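Local coordinates for protein endo-beta-mannanase (Rhizomucor miehei, PDB 4QP0) that probably hydrolyses internal beta-1,4-mannosidic linkages in mannans, galactomannans and glucomannans as a secreted family 5 glycoside hydrolase, at residues W65-D70 and D118-N123; S141-I146 and K200-Y205; K287-E292 and E316-D321. All coordinates share one frame; numbering follows the deposited sequence.

Contact 1: W65-D70 and D118-N123. With SO4 (sulfate ion), chain B.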
loop_
_atom_site.group_PDB
_atom_site.type_symbol
_atom_site.label_atom_id
_atom_site.label_comp_id
_atom_site.label_asym_id
_atom_site.label_seq_id
_atom_site.Cartn_x
_atom_site.Cartn_y
_atom_site.Cartn_z
ATOM N N TRP A 65 10.040 -15.867 5.273
ATOM C CA TRP A 65 8.607 -16.109 5.117
ATOM C C TRP A 65 7.871 -15.693 6.350
ATOM O O TRP A 65 8.400 -15.810 7.456
ATOM C CB TRP A 65 8.315 -17.567 4.773
ATOM C CG TRP A 65 8.676 -18.569 5.848
ATOM C CD1 TRP A 65 9.928 -19.138 6.097
ATOM C CD2 TRP A 65 7.779 -19.182 6.849
ATOM N NE1 TRP A 65 9.870 -20.023 7.148
ATOM C CE2 TRP A 65 8.613 -20.098 7.643
ATOM C CE3 TRP A 65 6.430 -19.064 7.154
ATOM C CZ2 TRP A 65 8.091 -20.851 8.688
ATOM C CZ3 TRP A 65 5.916 -19.829 8.210
ATOM C CH2 TRP A 65 6.728 -20.700 8.956
ATOM N N PHE A 66 6.657 -15.173 6.172
ATOM C CA PHE A 66 5.794 -14.830 7.309
ATOM C C PHE A 66 4.645 -15.820 7.478
ATOM O O PHE A 66 4.215 -16.076 8.598
ATOM C CB PHE A 66 5.256 -13.390 7.224
ATOM C CG PHE A 66 6.330 -12.334 7.134
ATOM C CD1 PHE A 66 7.586 -12.533 7.696
ATOM C CD2 PHE A 66 6.070 -11.117 6.504
ATOM C CE1 PHE A 66 8.567 -11.550 7.605
ATOM C CE2 PHE A 66 7.049 -10.137 6.410
ATOM C CZ PHE A 66 8.298 -10.353 6.966
ATOM N N GLN A 67 4.142 -16.344 6.360
ATOM C CA GLN A 67 3.118 -17.394 6.367
ATOM C C GLN A 67 3.504 -18.523 5.428
ATOM O O GLN A 67 4.308 -18.337 4.512
ATOM C CB GLN A 67 1.766 -16.859 5.920
ATOM C CG GLN A 67 0.945 -16.173 6.985
ATOM C CD GLN A 67 -0.177 -15.352 6.375
ATOM O OE1 GLN A 67 0.062 -14.412 5.605
ATOM N NE2 GLN A 67 -1.407 -15.696 6.720
ATOM N N GLN A 68 2.897 -19.684 5.648
ATOM C CA GLN A 68 3.246 -20.902 4.931
ATOM C C GLN A 68 2.258 -22.005 5.295
ATOM O O GLN A 68 1.767 -22.071 6.424
ATOM C CB GLN A 68 4.692 -21.293 5.258
ATOM C CG GLN A 68 5.024 -22.773 5.280
ATOM C CD GLN A 68 6.451 -23.025 5.734
ATOM O OE1 GLN A 68 7.403 -22.468 5.178
ATOM N NE2 GLN A 68 6.605 -23.869 6.749
ATOM N N TRP A 69 1.953 -22.853 4.319
ATOM C CA TRP A 69 1.055 -23.968 4.533
ATOM C C TRP A 69 1.796 -25.146 5.083
ATOM O O TRP A 69 2.871 -25.502 4.597
ATOM C CB TRP A 69 0.368 -24.353 3.239
ATOM C CG TRP A 69 -0.693 -25.395 3.454
ATOM C CD1 TRP A 69 -0.623 -26.755 3.159
ATOM C CD2 TRP A 69 -2.020 -25.203 4.053
ATOM N NE1 TRP A 69 -1.789 -27.395 3.508
ATOM C CE2 TRP A 69 -2.667 -26.526 4.051
ATOM C CE3 TRP A 69 -2.717 -24.111 4.559
ATOM C CZ2 TRP A 69 -3.953 -26.716 4.538
ATOM C CZ3 TRP A 69 -4.012 -24.317 5.051
ATOM C CH2 TRP A 69 -4.613 -25.588 5.041
ATOM N N ASP A 70 1.221 -25.761 6.109
ATOM C CA ASP A 70 1.783 -26.975 6.689
ATOM C C ASP A 70 0.976 -28.186 6.221
ATOM O O ASP A 70 -0.153 -28.411 6.674
ATOM C CB ASP A 70 1.798 -26.883 8.217
ATOM C CG ASP A 70 2.854 -27.771 8.848
ATOM O OD1 ASP A 70 3.505 -28.563 8.126
ATOM O OD2 ASP A 70 3.032 -27.669 10.079
ATOM N N ASP A 118 -3.392 -15.717 -3.747
ATOM C CA ASP A 118 -3.424 -16.992 -4.470
ATOM C C ASP A 118 -2.845 -18.158 -3.645
ATOM O O ASP A 118 -3.239 -19.317 -3.831
ATOM C CB ASP A 118 -2.721 -16.865 -5.840
ATOM C CG ASP A 118 -3.589 -16.161 -6.907
ATOM O OD1 ASP A 118 -4.765 -15.817 -6.628
ATOM O OD2 ASP A 118 -3.090 -15.961 -8.038
ATOM N N TYR A 119 -1.926 -17.841 -2.733
ATOM C CA TYR A 119 -1.348 -18.838 -1.829
ATOM C C TYR A 119 -2.420 -19.428 -0.909
ATOM O O TYR A 119 -2.459 -20.642 -0.682
ATOM C CB TYR A 119 -0.218 -18.223 -1.000
ATOM C CG TYR A 119 0.672 -19.244 -0.317
ATOM C CD1 TYR A 119 1.920 -19.582 -0.851
ATOM C CD2 TYR A 119 0.270 -19.873 0.864
ATOM C CE1 TYR A 119 2.734 -20.516 -0.226
ATOM C CE2 TYR A 119 1.081 -20.807 1.492
ATOM C CZ TYR A 119 2.306 -21.122 0.946
ATOM O OH TYR A 119 3.101 -22.045 1.574
ATOM N N TYR A 120 -3.277 -18.555 -0.381
ATOM C CA TYR A 120 -4.418 -18.953 0.426
ATOM C C TYR A 120 -5.346 -19.866 -0.379
ATOM O O TYR A 120 -5.752 -20.925 0.094
ATOM C CB TYR A 120 -5.221 -17.727 0.862
ATOM C CG TYR A 120 -4.594 -16.817 1.898
ATOM C CD1 TYR A 120 -4.945 -16.920 3.248
ATOM C CD2 TYR A 120 -3.698 -15.806 1.522
ATOM C CE1 TYR A 120 -4.402 -16.066 4.197
ATOM C CE2 TYR A 120 -3.153 -14.945 2.462
ATOM C CZ TYR A 120 -3.504 -15.075 3.796
ATOM O OH TYR A 120 -2.963 -14.218 4.727
ATOM N N VAL A 121 -5.666 -19.440 -1.599
ATOM C CA VAL A 121 -6.635 -20.129 -2.450
ATOM C C VAL A 121 -6.168 -21.533 -2.850
ATOM O O VAL A 121 -6.952 -22.486 -2.804
ATOM C CB VAL A 121 -6.993 -19.289 -3.700
ATOM C CG1 VAL A 121 -8.082 -19.969 -4.518
ATOM C CG2 VAL A 121 -7.450 -17.897 -3.289
ATOM N N LYS A 122 -4.901 -21.646 -3.241
ATOM C CA LYS A 122 -4.301 -22.917 -3.628
ATOM C C LYS A 122 -4.358 -23.913 -2.476
ATOM O O LYS A 122 -4.909 -25.011 -2.622
ATOM C CB LYS A 122 -2.850 -22.698 -4.070
ATOM C CG LYS A 122 -2.066 -23.968 -4.376
ATOM C CD LYS A 122 -0.605 -23.688 -4.705
ATOM C CE LYS A 122 0.089 -22.871 -3.619
ATOM N NZ LYS A 122 1.427 -23.416 -3.242
ATOM N N ASN A 123 -3.817 -23.504 -1.328
ATOM C CA ASN A 123 -3.651 -24.390 -0.174
ATOM C C ASN A 123 -4.932 -24.715 0.608
ATOM O O ASN A 123 -4.985 -25.726 1.313
ATOM C CB ASN A 123 -2.547 -23.864 0.745
ATOM C CG ASN A 123 -1.179 -23.884 0.081
ATOM O OD1 ASN A 123 -0.650 -22.844 -0.300
ATOM N ND2 ASN A 123 -0.607 -25.073 -0.071
HETATM S S SO4 B . 5.543 -23.354 -0.698
HETATM O O1 SO4 B . 4.165 -23.862 -0.867
HETATM O O2 SO4 B . 6.517 -24.455 -0.891
HETATM O O3 SO4 B . 5.808 -22.292 -1.700
HETATM O O4 SO4 B . 5.676 -22.799 0.675
#
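Two groups grip Tyr119 OH. It accepts a nearly straight hydrogen bond from the backbone N of Trp69 (Trp69 N to Tyr119 OH 3.1 Å, 169° at the hydrogen). It also donates to the sulfate, with Tyr119 OH 2.8 Å from SO4 O4. Both partners sit at the ring edge, close to its plane, and together they would limit how the phenol can swing. Ser61 OG is a further ligand of the sulfate, which probably came from the crystallisation liquor. One helix position on, Tyr120 reaches the side chain of Gln67. Gln67 NE2 donates to Tyr120 OH at 2.9 Å, in a more bent bond, and the amide and phenol planes stand 75° apart.

Trp69 supplies the flat surface. Its CG is anti to the backbone N (chi1 -173°), and the indole lies flat against Asn123. Asn123 CB makes a CH-pi contact 3.9 Å from the centroid of the five-membered ring of Trp69. A backbone oxygen, Asn123 O, also lies over the indole toward its rim, 3.5 Å above the Trp69 ring plane. Trp69 CB packs on Tyr119 CE2 at 4.0 Å.

Strand 67-70 and the helical turns of 118-123 run almost parallel. The arrangement joins a beta hairpin (67-70 with 75-78) to a short helix, both in connections that follow barrel strands, as in elaborated beta-alpha loops of a TIM barrel.

Contact 2: S141-I146 and K200-Y205; sequences SFKEYI and KEISEY
The helices of 141-146 and 200-205 run in nearly the same direction, crossing at -25° with their axes 10.9 Å apart, and Lys143 and Tyr205 bring their CA atoms to 7.4 Å. These two residues make the main contact. Tyr205 CG is anti to the backbone N (chi1 -178°), and the ring reaches across to lie under the aliphatic stem of Lys143. Lys143 CG sits over the ring centre in a CH-pi contact, 3.8 Å from the Tyr205 centroid, and Lys143 CB covers the CE2 side of the same ring. The backbone O of Lys143 also comes close to that corner, 3.3 Å from Tyr205 CE2.

Beyond CG the lysine is fully extended, and its NZ ends 3.5 Å from Glu201 OE2 in a salt bridge. The Lys143 and Glu201 side chains cross at about a right angle.

Beneath this, the packing is purely apolar. Ile146 CG2 meets the edge of the Tyr205 ring, 3.9 Å from CE2. Ile202 CG2 touches both Ile146 CD1 (3.9 Å) and Phe142 CE2 (4.0 Å). Phe142 also meets the Phe132 ring and Tyr120 of helix 116-124.

With no hydrogen bond between the segments, this pairing of neighbouring helices in the barrel's outer layer rests on apolar packing and on the lysine stem over the Tyr205 ring; the salt bridge, long and between partly exposed side chains, probably adds little directional constraint.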
loop_
_atom_site.group_PDB
_atom_site.type_symbol
_atom_site.label_atom_id
_atom_site.label_comp_id
_atom_site.label_asym_id
_atom_site.label_seq_id
_atom_site.Cartn_x
_atom_site.Cartn_y
_atom_site.Cartn_z
ATOM N N SER A 141 -8.472 -17.376 8.040
ATOM C CA SER A 141 -7.021 -17.482 8.007
ATOM C C SER A 141 -6.381 -16.108 7.807
ATOM O O SER A 141 -5.318 -15.825 8.369
ATOM C CB SER A 141 -6.585 -18.442 6.902
ATOM O OG SER A 141 -5.198 -18.702 6.962
ATOM N N PHE A 142 -7.023 -15.258 7.005
ATOM C CA PHE A 142 -6.564 -13.883 6.845
ATOM C C PHE A 142 -6.764 -13.135 8.158
ATOM O O PHE A 142 -5.878 -12.398 8.598
ATOM C CB PHE A 142 -7.264 -13.179 5.669
ATOM C CG PHE A 142 -6.660 -11.835 5.300
ATOM C CD1 PHE A 142 -5.308 -11.547 5.550
ATOM C CD2 PHE A 142 -7.441 -10.857 4.675
ATOM C CE1 PHE A 142 -4.765 -10.312 5.210
ATOM C CE2 PHE A 142 -6.894 -9.621 4.328
ATOM C CZ PHE A 142 -5.560 -9.349 4.597
ATOM N N LYS A 143 -7.913 -13.356 8.793
ATOM C CA LYS A 143 -8.214 -12.733 10.078
ATOM C C LYS A 143 -7.195 -13.103 11.158
ATOM O O LYS A 143 -6.570 -12.217 11.758
ATOM C CB LYS A 143 -9.625 -13.080 10.534
ATOM C CG LYS A 143 -10.707 -12.249 9.874
ATOM C CD LYS A 143 -12.083 -12.729 10.311
ATOM C CE LYS A 143 -13.175 -11.846 9.726
ATOM N NZ LYS A 143 -14.529 -12.319 10.121
ATOM N N GLU A 144 -7.007 -14.400 11.390
ATOM C CA GLU A 144 -6.048 -14.851 12.398
ATOM C C GLU A 144 -4.637 -14.286 12.157
ATOM O O GLU A 144 -3.910 -14.014 13.112
ATOM C CB GLU A 144 -6.049 -16.382 12.551
ATOM C CG GLU A 144 -5.474 -17.174 11.379
ATOM C CD GLU A 144 -5.489 -18.689 11.588
ATOM O OE1 GLU A 144 -5.159 -19.430 10.626
ATOM O OE2 GLU A 144 -5.825 -19.144 12.709
ATOM N N TYR A 145 -4.272 -14.083 10.890
ATOM C CA TYR A 145 -2.994 -13.457 10.543
ATOM C C TYR A 145 -2.986 -11.991 10.960
ATOM O O TYR A 145 -2.028 -11.525 11.593
ATOM C CB TYR A 145 -2.691 -13.591 9.050
ATOM C CG TYR A 145 -1.391 -12.934 8.620
ATOM C CD1 TYR A 145 -0.159 -13.492 8.964
ATOM C CD2 TYR A 145 -1.392 -11.754 7.874
ATOM C CE1 TYR A 145 1.035 -12.906 8.570
ATOM C CE2 TYR A 145 -0.197 -11.149 7.480
ATOM C CZ TYR A 145 1.014 -11.729 7.828
ATOM O OH TYR A 145 2.206 -11.148 7.447
ATOM N N ILE A 146 -4.062 -11.279 10.613
ATOM C CA ILE A 146 -4.232 -9.872 10.973
ATOM C C ILE A 146 -4.136 -9.706 12.487
ATOM O O ILE A 146 -3.364 -8.880 12.971
ATOM C CB ILE A 146 -5.553 -9.297 10.409
ATOM C CG1 ILE A 146 -5.397 -9.016 8.917
ATOM C CG2 ILE A 146 -5.990 -8.034 11.145
ATOM C CD1 ILE A 146 -6.709 -8.809 8.191
ATOM N N LYS A 200 -15.263 -4.359 3.524
ATOM C CA LYS A 200 -16.000 -3.834 4.669
ATOM C C LYS A 200 -15.654 -4.596 5.946
ATOM O O LYS A 200 -15.202 -3.987 6.924
ATOM C CB LYS A 200 -17.507 -3.885 4.393
ATOM C CG LYS A 200 -18.389 -3.268 5.467
ATOM C CD LYS A 200 -19.837 -3.246 5.010
ATOM C CE LYS A 200 -20.714 -2.424 5.940
ATOM N NZ LYS A 200 -21.053 -3.173 7.178
ATOM N N GLU A 201 -15.839 -5.920 5.925
ATOM C CA GLU A 201 -15.672 -6.738 7.127
ATOM C C GLU A 201 -14.220 -6.913 7.569
ATOM O O GLU A 201 -13.946 -6.999 8.765
ATOM C CB GLU A 201 -16.372 -8.097 6.976
ATOM C CG GLU A 201 -15.554 -9.172 6.279
ATOM C CD GLU A 201 -16.148 -10.555 6.458
ATOM O OE1 GLU A 201 -16.228 -11.297 5.452
ATOM O OE2 GLU A 201 -16.539 -10.898 7.599
ATOM N N ILE A 202 -13.296 -6.975 6.613
ATOM C CA ILE A 202 -11.869 -7.035 6.934
ATOM C C ILE A 202 -11.415 -5.738 7.600
ATOM O O ILE A 202 -10.717 -5.770 8.612
ATOM C CB ILE A 202 -11.000 -7.352 5.693
ATOM C CG1 ILE A 202 -11.290 -8.772 5.170
ATOM C CG2 ILE A 202 -9.516 -7.180 5.996
ATOM C CD1 ILE A 202 -11.040 -9.894 6.157
ATOM N N SER A 203 -11.830 -4.599 7.057
ATOM C CA SER A 203 -11.465 -3.313 7.669
ATOM C C SER A 203 -12.143 -3.144 9.027
ATOM O O SER A 203 -11.546 -2.601 9.953
ATOM C CB SER A 203 -11.753 -2.122 6.741
ATOM O OG SER A 203 -13.135 -2.007 6.435
ATOM N N GLU A 204 -13.379 -3.630 9.149
ATOM C CA GLU A 204 -14.053 -3.659 10.449
ATOM C C GLU A 204 -13.337 -4.590 11.422
ATOM O O GLU A 204 -13.167 -4.247 12.588
ATOM C CB GLU A 204 -15.540 -4.008 10.322
ATOM C CG GLU A 204 -16.407 -2.809 9.949
ATOM C CD GLU A 204 -17.822 -3.182 9.508
ATOM O OE1 GLU A 204 -18.185 -4.385 9.545
ATOM O OE2 GLU A 204 -18.574 -2.258 9.113
ATOM N N TYR A 205 -12.889 -5.746 10.939
ATOM C CA TYR A 205 -12.122 -6.661 11.789
ATOM C C TYR A 205 -10.832 -6.012 12.301
ATOM O O TYR A 205 -10.496 -6.163 13.476
ATOM C CB TYR A 205 -11.827 -7.987 11.083
ATOM C CG TYR A 205 -11.076 -8.976 11.957
ATOM C CD1 TYR A 205 -11.723 -9.653 13.000
ATOM C CD2 TYR A 205 -9.716 -9.233 11.748
ATOM C CE1 TYR A 205 -11.035 -10.553 13.806
ATOM C CE2 TYR A 205 -9.019 -10.130 12.547
ATOM C CZ TYR A 205 -9.683 -10.789 13.570
ATOM O OH TYR A 205 -8.995 -11.679 14.361
#

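Contact 3: K287-E292 and E316-D321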
loop_
_atom_site.group_PDB
_atom_site.type_symbol
_atom_site.label_atom_id
_atom_site.label_comp_id
_atom_site.label_asym_id
_atom_site.label_seq_id
_atom_site.Cartn_x
_atom_site.Cartn_y
_atom_site.Cartn_z
ATOM N N LYS A 287 -12.627 12.741 3.157
ATOM C CA LYS A 287 -11.562 11.819 3.571
ATOM C C LYS A 287 -10.311 12.039 2.742
ATOM O O LYS A 287 -10.412 12.263 1.532
ATOM C CB LYS A 287 -11.983 10.367 3.390
ATOM C CG LYS A 287 -13.081 9.917 4.314
ATOM C CD LYS A 287 -13.238 8.416 4.266
ATOM C CE LYS A 287 -14.401 8.018 5.152
ATOM N NZ LYS A 287 -14.553 6.543 5.234
ATOM N N PRO A 288 -9.127 11.946 3.380
ATOM C CA PRO A 288 -7.891 12.091 2.629
ATOM C C PRO A 288 -7.746 10.957 1.627
ATOM O O PRO A 288 -8.228 9.831 1.863
ATOM C CB PRO A 288 -6.803 11.969 3.703
ATOM C CG PRO A 288 -7.503 12.176 4.995
ATOM C CD PRO A 288 -8.857 11.585 4.782
ATOM N N VAL A 289 -7.118 11.283 0.502
ATOM C CA VAL A 289 -6.771 10.307 -0.513
ATOM C C VAL A 289 -5.269 10.436 -0.754
ATOM O O VAL A 289 -4.695 11.521 -0.613
ATOM C CB VAL A 289 -7.599 10.505 -1.804
ATOM C CG1 VAL A 289 -7.197 9.503 -2.871
ATOM C CG2 VAL A 289 -9.084 10.346 -1.508
ATOM N N ILE A 290 -4.641 9.308 -1.072
ATOM C CA ILE A 290 -3.209 9.263 -1.305
ATOM C C ILE A 290 -2.915 8.499 -2.593
ATOM O O ILE A 290 -3.396 7.374 -2.796
ATOM C CB ILE A 290 -2.456 8.659 -0.087
ATOM C CG1 ILE A 290 -0.933 8.737 -0.274
ATOM C CG2 ILE A 290 -2.926 7.237 0.213
ATOM C CD1 ILE A 290 -0.134 8.058 0.821
ATOM N N MET A 291 -2.161 9.140 -3.483
ATOM C CA MET A 291 -1.619 8.470 -4.655
ATOM C C MET A 291 -0.396 7.735 -4.154
ATOM O O MET A 291 0.721 8.253 -4.178
ATOM C CB MET A 291 -1.252 9.465 -5.751
ATOM C CG MET A 291 -0.678 8.818 -7.001
ATOM S SD MET A 291 -0.726 9.919 -8.422
ATOM C CE MET A 291 0.525 11.141 -8.011
ATOM N N GLU A 292 -0.621 6.524 -3.660
ATOM C CA GLU A 292 0.403 5.857 -2.872
ATOM C C GLU A 292 1.385 5.076 -3.729
ATOM O O GLU A 292 2.422 4.641 -3.230
ATOM C CB GLU A 292 -0.241 4.949 -1.837
ATOM C CG GLU A 292 -1.147 3.891 -2.442
ATOM C CD GLU A 292 -1.448 2.804 -1.449
ATOM O OE1 GLU A 292 -1.028 2.970 -0.286
ATOM O OE2 GLU A 292 -2.093 1.796 -1.822
ATOM N N GLU A 316 -4.312 20.561 -6.582
ATOM C CA GLU A 316 -5.569 19.891 -6.282
ATOM C C GLU A 316 -5.726 19.667 -4.780
ATOM O O GLU A 316 -6.797 19.260 -4.322
ATOM C CB GLU A 316 -5.683 18.563 -7.043
ATOM C CG GLU A 316 -5.925 18.673 -8.550
ATOM C CD GLU A 316 -7.190 19.445 -8.931
ATOM O OE1 GLU A 316 -8.214 19.350 -8.218
ATOM O OE2 GLU A 316 -7.168 20.152 -9.964
ATOM N N ASP A 317 -4.652 19.931 -4.029
ATOM C CA ASP A 317 -4.630 19.806 -2.567
ATOM C C ASP A 317 -4.826 18.347 -2.109
ATOM O O ASP A 317 -5.469 18.067 -1.082
ATOM C CB ASP A 317 -5.675 20.739 -1.934
ATOM C CG ASP A 317 -5.173 21.417 -0.674
ATOM O OD1 ASP A 317 -4.244 22.250 -0.777
ATOM O OD2 ASP A 317 -5.721 21.134 0.414
ATOM N N LEU A 318 -4.267 17.423 -2.890
ATOM C CA LEU A 318 -4.308 16.013 -2.559
ATOM C C LEU A 318 -3.483 15.816 -1.299
ATOM O O LEU A 318 -2.413 16.429 -1.160
ATOM C CB LEU A 318 -3.768 15.158 -3.716
ATOM C CG LEU A 318 -4.026 13.645 -3.631
ATOM C CD1 LEU A 318 -5.473 13.294 -3.930
ATOM C CD2 LEU A 318 -3.099 12.883 -4.563
ATOM N N ALA A 319 -3.983 14.972 -0.395
ATOM C CA ALA A 319 -3.387 14.802 0.936
ATOM C C ALA A 319 -1.922 14.394 0.879
ATOM O O ALA A 319 -1.083 14.971 1.579
ATOM C CB ALA A 319 -4.190 13.807 1.767
ATOM N N ALA A 320 -1.608 13.416 0.030
ATOM C CA ALA A 320 -0.239 12.928 -0.093
ATOM C C ALA A 320 -0.052 12.036 -1.306
ATOM O O ALA A 320 -1.022 11.608 -1.944
ATOM C CB ALA A 320 0.156 12.176 1.164
ATOM N N ASP A 321 1.207 11.742 -1.611
ATOM C CA ASP A 321 1.546 10.829 -2.693
ATOM C C ASP A 321 2.835 10.097 -2.364
ATOM O O ASP A 321 3.684 10.622 -1.645
ATOM C CB ASP A 321 1.725 11.604 -3.991
ATOM C CG ASP A 321 2.769 12.701 -3.866
ATOM O OD1 ASP A 321 3.954 12.437 -4.175
ATOM O OD2 ASP A 321 2.405 13.809 -3.422
#
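Pro288 opens the contact by setting its ring CB against Ala319 CB, 3.7 Å away, just before the strand begins. At Val289 the backbone carbonyl faces the other segment, and its O lies 3.3 Å from Ala319 CB. The Val289 side chain meets Leu318, with Val289 CB 4.1 Å from Leu318 CD1.

Ile290 pairs with Ala320 in parallel register. Their side chains lie on one face of the sheet, and Ile290 CG1, anti to the backbone N (chi1 -174°), comes 3.9 Å from Ala320 CB. The Ala320 carbonyl serves two successive residues of the facing strand. It takes a CA-H...O contact from Ile290 CA at 3.3 Å, and it accepts the hydrogen bond between the segments, from Met291 N to Ala320 O at 3.1 Å. That N-H comes in tilted from the carbonyl plane, with 144° at the oxygen.

Met291 pairs with Asp321 on the opposite face, the one Leu318 also packs against: Met291 CB lies 4.1 Å from Leu318 CD2. The Met291 O receives a CA-H...O contact from Asp321 CA at 3.1 Å. Met291 is also the centre of an inverse gamma turn, and after it Glu292 turns its CB away from the second segment.

The two strands close a beta-alpha-beta crossover through helix 299-315, whose Val313 packs on Met291, Leu318 and Asp321; Asp321 OD2 is hydrogen-bonded to His352 NE2. Gln282 of helix 270-284 ties the strand starts together, its OE1 accepting from both Val289 N and Ala319 N. On the face of Ile290 and Ala320, Phe21 of strand 17-25 touches both, while strand 253-257 flanks the first strand on its far side.

Contact 3 is the core of the set: every touching residue is buried, and backbone pairing between adjacent barrel strands is joined by small apolar side-chain contacts. Contacts 1 and 2 are partly buried and rely mainly on side chains, contact 1 on phenol hydroxyls and a flat indole, contact 2 on apolar carbons with a salt bridge. Those two also touch each other, Gln67 of contact 1 packing on Tyr145 of contact 2; the hairpin, helix 116-124, helix 136-151 and helix 192-209 thus form one continuous run of contacts. Contact 3 stands apart, its centre about 33 Å from that of contact 1, across the centre of the chain, and about 25 Å from that of contact 2.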